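Chintase (Rhizomucor miehei, PDB 5YUQ) hydrolyses the beta-1,4 linkages of chitin as a family 18 glycoside hydrolase, with a tunnel-shaped active site. Local coordinates at residues A[39-44]-A[95-100]; A[74-79]-A[84-89]; A[134-139]-A[143-148]. All blocks are in the same frame, centred on the assembly; numbering follows the deposited sequence. Where two conformers were deposited one is given.

All three contacts lie on one side of the chain's centre, in the outer helices and, for interaction 3, a strand of the family 18 TIM barrel wall. Interaction 2 is nested along the sequence inside the loop closed by interaction 1, and both use helix 80-97; their centres are about 19 Å apart and their nearest atoms about 7 Å. Interaction 3 follows both, meeting interaction 1 through D100 O and I144 N, a probable hydrogen bond of 2.9 Å, and interaction 2 where V87 packs on A134 and K138. Together they tie helices 43-55, 73-78, 80-97 and 124-139 and strand 144-149 into one side of the barrel, interaction 1 at the surface, the others buried.

Interaction 1 of 3, residues A[39-44]-A[95-100]; sequences SGFTDS and KEYDLD
Y97, near the end of helix 80-97, makes a mixed aromatic and polar surface contact with F41 and D43, which lie just before and at the start of helix 43-55. The aromatic half is an offset edge-to-face pair: F41 turns its edge toward the face of Y97, with centroids 5.6 Å apart and planes inclined at 70°. F41 CE2 comes within 3.7 Å of Y97 CZ. The polar half lies at the phenol oxygen, where Y97 OH donates a short hydrogen bond of 2.5 Å to D43 OD1, which receives it on its anti lone pair, the one turned away from OD2. A chi1 of 174° carries the D43 carboxylate away from its own backbone N and over to the hydroxyl. OD1 is gripped a second time by a water, 2.8 Å away, which also donates to E96 OE2. K47 of helix 43-55 adds a salt bridge to E96 and a cation-pi contact with Y97. D43 OD1 and E96 OE2, 5.2 Å apart, are therefore bridged by a shared water, and the nearby lysine, with the phenol and water donating to D43, would be expected to ease their mutual repulsion.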
# COMPACT_ATOMS: atom_id res chain seq x y z
N SER A 39 -12.03 0.86 15.68
CA SER A 39 -13.15 1.63 15.15
C SER A 39 -12.98 1.91 13.66
O SER A 39 -12.03 1.43 13.04
CB SER A 39 -13.27 2.96 15.90
OG SER A 39 -12.22 3.84 15.53
N GLY A 40 -13.90 2.68 13.09
CA GLY A 40 -13.76 3.14 11.72
C GLY A 40 -14.13 2.18 10.61
O GLY A 40 -13.85 2.47 9.44
N PHE A 41 -14.74 1.05 10.95
CA PHE A 41 -15.23 0.14 9.93
C PHE A 41 -16.68 -0.23 10.19
O PHE A 41 -17.21 0.02 11.27
CB PHE A 41 -14.35 -1.11 9.83
CG PHE A 41 -14.43 -2.02 11.02
CD1 PHE A 41 -13.66 -1.77 12.15
CD2 PHE A 41 -15.27 -3.12 11.01
CE1 PHE A 41 -13.73 -2.61 13.25
CE2 PHE A 41 -15.34 -3.96 12.10
CZ PHE A 41 -14.57 -3.71 13.22
N THR A 42 -17.30 -0.83 9.19
CA THR A 42 -18.73 -1.11 9.23
C THR A 42 -18.95 -2.57 9.56
O THR A 42 -18.62 -3.45 8.77
CB THR A 42 -19.36 -0.76 7.87
OG1 THR A 42 -19.02 0.59 7.53
CG2 THR A 42 -20.89 -0.89 7.92
N ASP A 43 -19.50 -2.81 10.75
CA ASP A 43 -19.78 -4.15 11.25
C ASP A 43 -20.45 -5.07 10.23
O ASP A 43 -19.96 -6.16 9.96
CB ASP A 43 -20.65 -4.07 12.51
CG ASP A 43 -21.09 -5.43 13.00
OD1 ASP A 43 -20.22 -6.20 13.47
OD2 ASP A 43 -22.30 -5.75 12.92
N SER A 44 -21.56 -4.61 9.66
CA SER A 44 -22.34 -5.47 8.78
C SER A 44 -21.60 -5.77 7.49
O SER A 44 -21.76 -6.85 6.92
CB SER A 44 -23.69 -4.83 8.48
OG SER A 44 -23.53 -3.55 7.88
N LYS A 95 -12.01 -13.21 16.81
CA LYS A 95 -13.09 -14.14 17.18
C LYS A 95 -14.46 -13.63 16.76
O LYS A 95 -15.27 -14.39 16.24
CB LYS A 95 -13.08 -14.39 18.70
CG LYS A 95 -11.84 -15.07 19.24
CD LYS A 95 -11.84 -14.99 20.77
CE LYS A 95 -10.65 -15.70 21.38
NZ LYS A 95 -10.61 -15.53 22.87
N GLU A 96 -14.71 -12.35 16.98
CA GLU A 96 -16.03 -11.79 16.66
C GLU A 96 -16.36 -11.89 15.18
O GLU A 96 -17.51 -12.17 14.80
CB GLU A 96 -16.13 -10.32 17.12
CG GLU A 96 -17.43 -9.62 16.71
CD GLU A 96 -18.66 -10.23 17.35
OE1 GLU A 96 -18.55 -10.79 18.47
OE2 GLU A 96 -19.76 -10.15 16.75
N TYR A 97 -15.36 -11.69 14.34
CA TYR A 97 -15.60 -11.64 12.90
C TYR A 97 -15.11 -12.89 12.17
O TYR A 97 -15.17 -12.95 10.94
CB TYR A 97 -15.00 -10.38 12.29
CG TYR A 97 -15.72 -9.13 12.72
CD1 TYR A 97 -16.84 -8.68 12.01
CD2 TYR A 97 -15.32 -8.41 13.84
CE1 TYR A 97 -17.52 -7.55 12.41
CE2 TYR A 97 -15.99 -7.28 14.23
CZ TYR A 97 -17.10 -6.86 13.51
OH TYR A 97 -17.77 -5.73 13.92
N ASP A 98 -14.63 -13.87 12.93
CA ASP A 98 -14.16 -15.14 12.39
C ASP A 98 -13.09 -14.89 11.33
O ASP A 98 -13.10 -15.49 10.27
CB ASP A 98 -15.33 -15.93 11.79
CG ASP A 98 -14.99 -17.38 11.54
OD1 ASP A 98 -14.11 -17.92 12.23
OD2 ASP A 98 -15.61 -17.98 10.64
N LEU A 99 -12.15 -14.00 11.65
CA LEU A 99 -11.14 -13.62 10.68
C LEU A 99 -10.06 -14.68 10.58
O LEU A 99 -9.75 -15.36 11.55
CB LEU A 99 -10.52 -12.28 11.07
CG LEU A 99 -11.48 -11.09 11.15
CD1 LEU A 99 -10.79 -9.90 11.82
CD2 LEU A 99 -11.96 -10.72 9.77
N ASP A 100 -9.48 -14.80 9.39
CA ASP A 100 -8.37 -15.72 9.18
C ASP A 100 -7.04 -15.09 9.48
O ASP A 100 -6.02 -15.78 9.55
CB ASP A 100 -8.39 -16.20 7.74
CG ASP A 100 -9.69 -16.84 7.39
OD1 ASP A 100 -9.99 -17.88 8.00
OD2 ASP A 100 -10.43 -16.30 6.53
O HOH W 1 -20.32 -7.49 15.95

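Interaction 2 of 3, residues A[74-79]-A[84-89]; sequences SDLLKS and DNFVSN
F86 receives L76 over one face of its ring and L77 at its edge, an apolar contact between two successive helices, 73-78 and 80-97, on the outside of the barrel. The tight part is the leucine methyl seated on the ring: L76 CD1 stands 3.9 Å from the centroid of F86, only 7° off the ring normal, which makes a nearly centred CH-pi contact. Its distances to the ring carbons are correspondingly even, the shortest being 4.0 Å from L76 CD1 to F86 CD1. L77 uses a different part of the same ring, with L77 CD2 near the ring plane and 3.9 Å from F86 CD2. F86 has CG anti to the backbone N (chi1 -174°), which sends the ring out from its helix to meet the two leucines. Around this buried cluster, P32 of strand 24-32 touches both L76 and F86, L38 adds to the F86 side, and L77 also packs on W106 and on L131 of helix 124-139.

The other side of helix 73-78 is looser and more polar. K78, exposed, reaches back toward D75 in a long salt bridge, with K78 NZ 3.7 Å from D75 OD1, and neither residue meets the second segment. S82, in the first turn of helix 80-97, bonds through OG to L76 O and S79 O, tying that turn back to the end of helix 73-78. No hydrogen bond crosses between 74-79 and 84-89 themselves, so the side-chain contact rests on dispersion and the exclusion of water, with its geometry set by the flat ring and the methyl groups placed against it.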
# COMPACT_ATOMS: atom_id res chain seq x y z
N SER A 74 1.95 4.00 18.47
CA SER A 74 3.11 4.18 19.34
C SER A 74 2.70 4.29 20.80
O SER A 74 3.24 3.58 21.64
CB SER A 74 3.90 5.42 18.93
OG SER A 74 5.03 5.59 19.78
N ASP A 75 1.72 5.14 21.10
CA ASP A 75 1.23 5.28 22.47
C ASP A 75 0.68 3.97 23.02
O ASP A 75 0.95 3.60 24.16
CB ASP A 75 0.14 6.35 22.54
CG ASP A 75 0.67 7.76 22.36
OD1 ASP A 75 1.90 7.96 22.49
OD2 ASP A 75 -0.14 8.66 22.09
N LEU A 76 -0.10 3.27 22.20
CA LEU A 76 -0.72 2.03 22.63
C LEU A 76 0.32 1.00 23.03
O LEU A 76 0.17 0.33 24.05
CB LEU A 76 -1.63 1.46 21.54
CG LEU A 76 -2.93 2.23 21.30
CD1 LEU A 76 -3.69 1.65 20.10
CD2 LEU A 76 -3.81 2.17 22.54
N LEU A 77 1.39 0.88 22.25
CA LEU A 77 2.35 -0.21 22.47
C LEU A 77 3.45 0.09 23.48
O LEU A 77 4.09 -0.84 23.96
CB LEU A 77 2.98 -0.66 21.14
CG LEU A 77 1.99 -1.09 20.06
CD1 LEU A 77 2.73 -1.62 18.85
CD2 LEU A 77 1.04 -2.14 20.61
N LYS A 78 3.64 1.36 23.82
CA LYS A 78 4.74 1.76 24.71
C LYS A 78 4.34 1.71 26.18
O LYS A 78 5.19 1.85 27.06
CB LYS A 78 5.28 3.15 24.34
CG LYS A 78 4.45 4.33 24.83
CD LYS A 78 5.08 5.64 24.40
CE LYS A 78 4.31 6.83 24.96
NZ LYS A 78 4.95 8.12 24.53
N SER A 79 3.05 1.52 26.44
CA SER A 79 2.56 1.33 27.80
C SER A 79 2.08 -0.10 27.95
O SER A 79 1.34 -0.59 27.10
CB SER A 79 1.42 2.30 28.09
OG SER A 79 0.66 1.87 29.19
N ASP A 84 -1.56 -4.50 26.52
CA ASP A 84 -2.33 -5.70 26.83
C ASP A 84 -3.79 -5.53 26.42
O ASP A 84 -4.40 -6.45 25.91
CB ASP A 84 -2.24 -6.03 28.33
CG ASP A 84 -0.88 -6.55 28.73
OD1 ASP A 84 -0.08 -6.92 27.84
OD2 ASP A 84 -0.60 -6.59 29.95
N ASN A 85 -4.33 -4.34 26.65
CA ASN A 85 -5.72 -4.08 26.30
C ASN A 85 -5.93 -4.10 24.79
O ASN A 85 -6.91 -4.65 24.29
CB ASN A 85 -6.19 -2.76 26.91
CG ASN A 85 -7.65 -2.47 26.62
OD1 ASN A 85 -8.54 -3.17 27.11
ND2 ASN A 85 -7.90 -1.46 25.80
N PHE A 86 -5.00 -3.50 24.06
CA PHE A 86 -5.05 -3.49 22.60
C PHE A 86 -4.96 -4.92 22.05
O PHE A 86 -5.74 -5.30 21.18
CB PHE A 86 -3.92 -2.59 22.08
CG PHE A 86 -3.94 -2.38 20.60
CD1 PHE A 86 -5.12 -2.08 19.92
CD2 PHE A 86 -2.76 -2.46 19.87
CE1 PHE A 86 -5.12 -1.87 18.54
CE2 PHE A 86 -2.75 -2.25 18.51
CZ PHE A 86 -3.93 -1.96 17.83
N VAL A 87 -4.03 -5.71 22.58
CA VAL A 87 -3.91 -7.12 22.19
C VAL A 87 -5.22 -7.86 22.43
O VAL A 87 -5.69 -8.60 21.56
CB VAL A 87 -2.76 -7.83 22.93
CG1 VAL A 87 -2.85 -9.34 22.74
CG2 VAL A 87 -1.42 -7.34 22.43
N SER A 88 -5.81 -7.66 23.60
CA SER A 88 -7.06 -8.31 23.96
C SER A 88 -8.16 -7.93 22.97
O SER A 88 -8.94 -8.77 22.52
CB SER A 88 -7.47 -7.92 25.39
OG SER A 88 -8.65 -8.59 25.78
N ASN A 89 -8.20 -6.65 22.61
CA ASN A 89 -9.22 -6.19 21.67
C ASN A 89 -9.02 -6.74 20.27
O ASN A 89 -9.98 -7.02 19.56
CB ASN A 89 -9.26 -4.66 21.65
CG ASN A 89 -9.89 -4.07 22.89
OD1 ASN A 89 -10.53 -4.78 23.67
ND2 ASN A 89 -9.72 -2.77 23.08

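Interaction 3 of 3, residues A[134-139]-A[143-148]; sequences ALREKL and TILTTA
T143 begins the contact by meeting the last turn of helix 124-139: T143 OG1 lies 3.5 Å from L139 CB, while T143 O accepts a hydrogen bond of 2.9 Å from R136 NH1. The N-H...O angle is 160°, and the bond lies in both the carbonyl and guanidinium planes. I144, next in order, points away from the helix and pairs through its backbone with strand 101-105. L145 turns back toward the helix and lays its CD1 methyl over the centre of one face of the R136 guanidinium, 3.6 Å from R136 CZ; the same methyl reaches L135 CB at 4.2 Å. Bends at chi2 and chi3 (64° and 71°) fold the arginine back over the leucine. Past L145, T146 pairs through its backbone with parallel strand 101-105, within the beta-alpha-beta unit of strand 101-105, helix 124-139 and strand 144-149. R136 has further partners: G140 O at NH1, and at NH2 T172 O and a salt bridge to D174. D174 OD2 also accepts from L145 N, tying arginine and strand together. The acceptors fix the guanidinium's position and rotation, its poorly hydrated face takes the methyl, and D174 probably offsets part of its charge in this buried contact.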
# COMPACT_ATOMS: atom_id res chain seq x y z
N ALA A 134 2.79 -11.26 20.74
CA ALA A 134 1.63 -11.42 21.60
C ALA A 134 0.44 -11.98 20.82
O ALA A 134 -0.27 -12.86 21.30
CB ALA A 134 1.26 -10.10 22.24
N LEU A 135 0.23 -11.47 19.60
CA LEU A 135 -0.86 -11.98 18.77
C LEU A 135 -0.62 -13.42 18.38
O LEU A 135 -1.54 -14.23 18.39
CB LEU A 135 -1.04 -11.12 17.52
CG LEU A 135 -1.47 -9.68 17.79
CD1 LEU A 135 -1.37 -8.86 16.53
CD2 LEU A 135 -2.90 -9.66 18.31
N ARG A 136 0.62 -13.76 18.04
CA ARG A 136 0.94 -15.13 17.66
C ARG A 136 0.69 -16.08 18.82
O ARG A 136 0.14 -17.17 18.63
CB ARG A 136 2.40 -15.24 17.19
CG ARG A 136 2.83 -16.68 16.87
CD ARG A 136 2.04 -17.23 15.69
NE ARG A 136 2.45 -16.58 14.45
CZ ARG A 136 1.70 -16.51 13.35
NH1 ARG A 136 0.48 -17.04 13.33
NH2 ARG A 136 2.17 -15.91 12.27
N GLU A 137 1.09 -15.67 20.02
CA GLU A 137 0.91 -16.52 21.19
C GLU A 137 -0.58 -16.72 21.48
O GLU A 137 -1.01 -17.82 21.82
CB GLU A 137 1.63 -15.93 22.41
CG GLU A 137 1.73 -16.88 23.60
CD GLU A 137 0.46 -16.93 24.42
OE1 GLU A 137 -0.21 -15.88 24.52
OE2 GLU A 137 0.12 -18.01 24.94
N LYS A 138 -1.37 -15.66 21.35
CA LYS A 138 -2.79 -15.76 21.69
C LYS A 138 -3.66 -16.39 20.61
O LYS A 138 -4.65 -17.04 20.93
CB LYS A 138 -3.34 -14.39 22.13
CG LYS A 138 -3.16 -14.16 23.62
CD LYS A 138 -3.09 -12.70 23.99
CE LYS A 138 -2.56 -12.55 25.41
NZ LYS A 138 -3.29 -13.44 26.35
N LEU A 139 -3.29 -16.20 19.35
CA LEU A 139 -4.12 -16.67 18.24
C LEU A 139 -3.62 -17.98 17.63
O LEU A 139 -4.40 -18.69 16.97
CB LEU A 139 -4.23 -15.60 17.16
CG LEU A 139 -4.89 -14.29 17.60
CD1 LEU A 139 -4.67 -13.20 16.57
CD2 LEU A 139 -6.38 -14.50 17.85
N THR A 143 -3.47 -18.56 12.33
CA THR A 143 -3.86 -17.21 11.94
C THR A 143 -2.78 -16.58 11.07
O THR A 143 -1.58 -16.70 11.37
CB THR A 143 -4.11 -16.33 13.18
OG1 THR A 143 -5.04 -16.99 14.04
CG2 THR A 143 -4.68 -14.99 12.77
N ILE A 144 -3.18 -15.89 10.02
CA ILE A 144 -2.26 -15.25 9.15
C ILE A 144 -1.93 -13.84 9.67
O ILE A 144 -2.77 -12.97 9.72
CB ILE A 144 -2.87 -15.04 7.73
CG1 ILE A 144 -3.26 -16.38 7.11
CG2 ILE A 144 -1.90 -14.30 6.83
CD1 ILE A 144 -4.38 -16.22 6.14
N LEU A 145 -0.68 -13.69 10.11
CA LEU A 145 -0.23 -12.40 10.63
C LEU A 145 0.67 -11.76 9.59
O LEU A 145 1.71 -12.30 9.23
CB LEU A 145 0.51 -12.55 11.96
CG LEU A 145 -0.32 -13.10 13.12
CD1 LEU A 145 0.55 -13.30 14.36
CD2 LEU A 145 -1.49 -12.19 13.43
N THR A 146 0.23 -10.63 9.08
CA THR A 146 1.01 -9.92 8.08
C THR A 146 1.11 -8.46 8.45
O THR A 146 0.41 -7.98 9.35
CB THR A 146 0.41 -10.04 6.66
OG1 THR A 146 -0.90 -9.47 6.64
CG2 THR A 146 0.34 -11.49 6.22
N THR A 147 2.00 -7.77 7.76
CA THR A 147 2.16 -6.34 7.98
C THR A 147 2.36 -5.67 6.63
O THR A 147 3.04 -6.22 5.76
CB THR A 147 3.32 -6.03 8.95
OG1 THR A 147 3.53 -4.62 9.03
CG2 THR A 147 4.61 -6.68 8.49
N ALA A 148 1.72 -4.52 6.43
CA ALA A 148 1.97 -3.71 5.25
C ALA A 148 3.09 -2.75 5.60
O ALA A 148 3.02 -2.04 6.60
CB ALA A 148 0.72 -2.95 4.85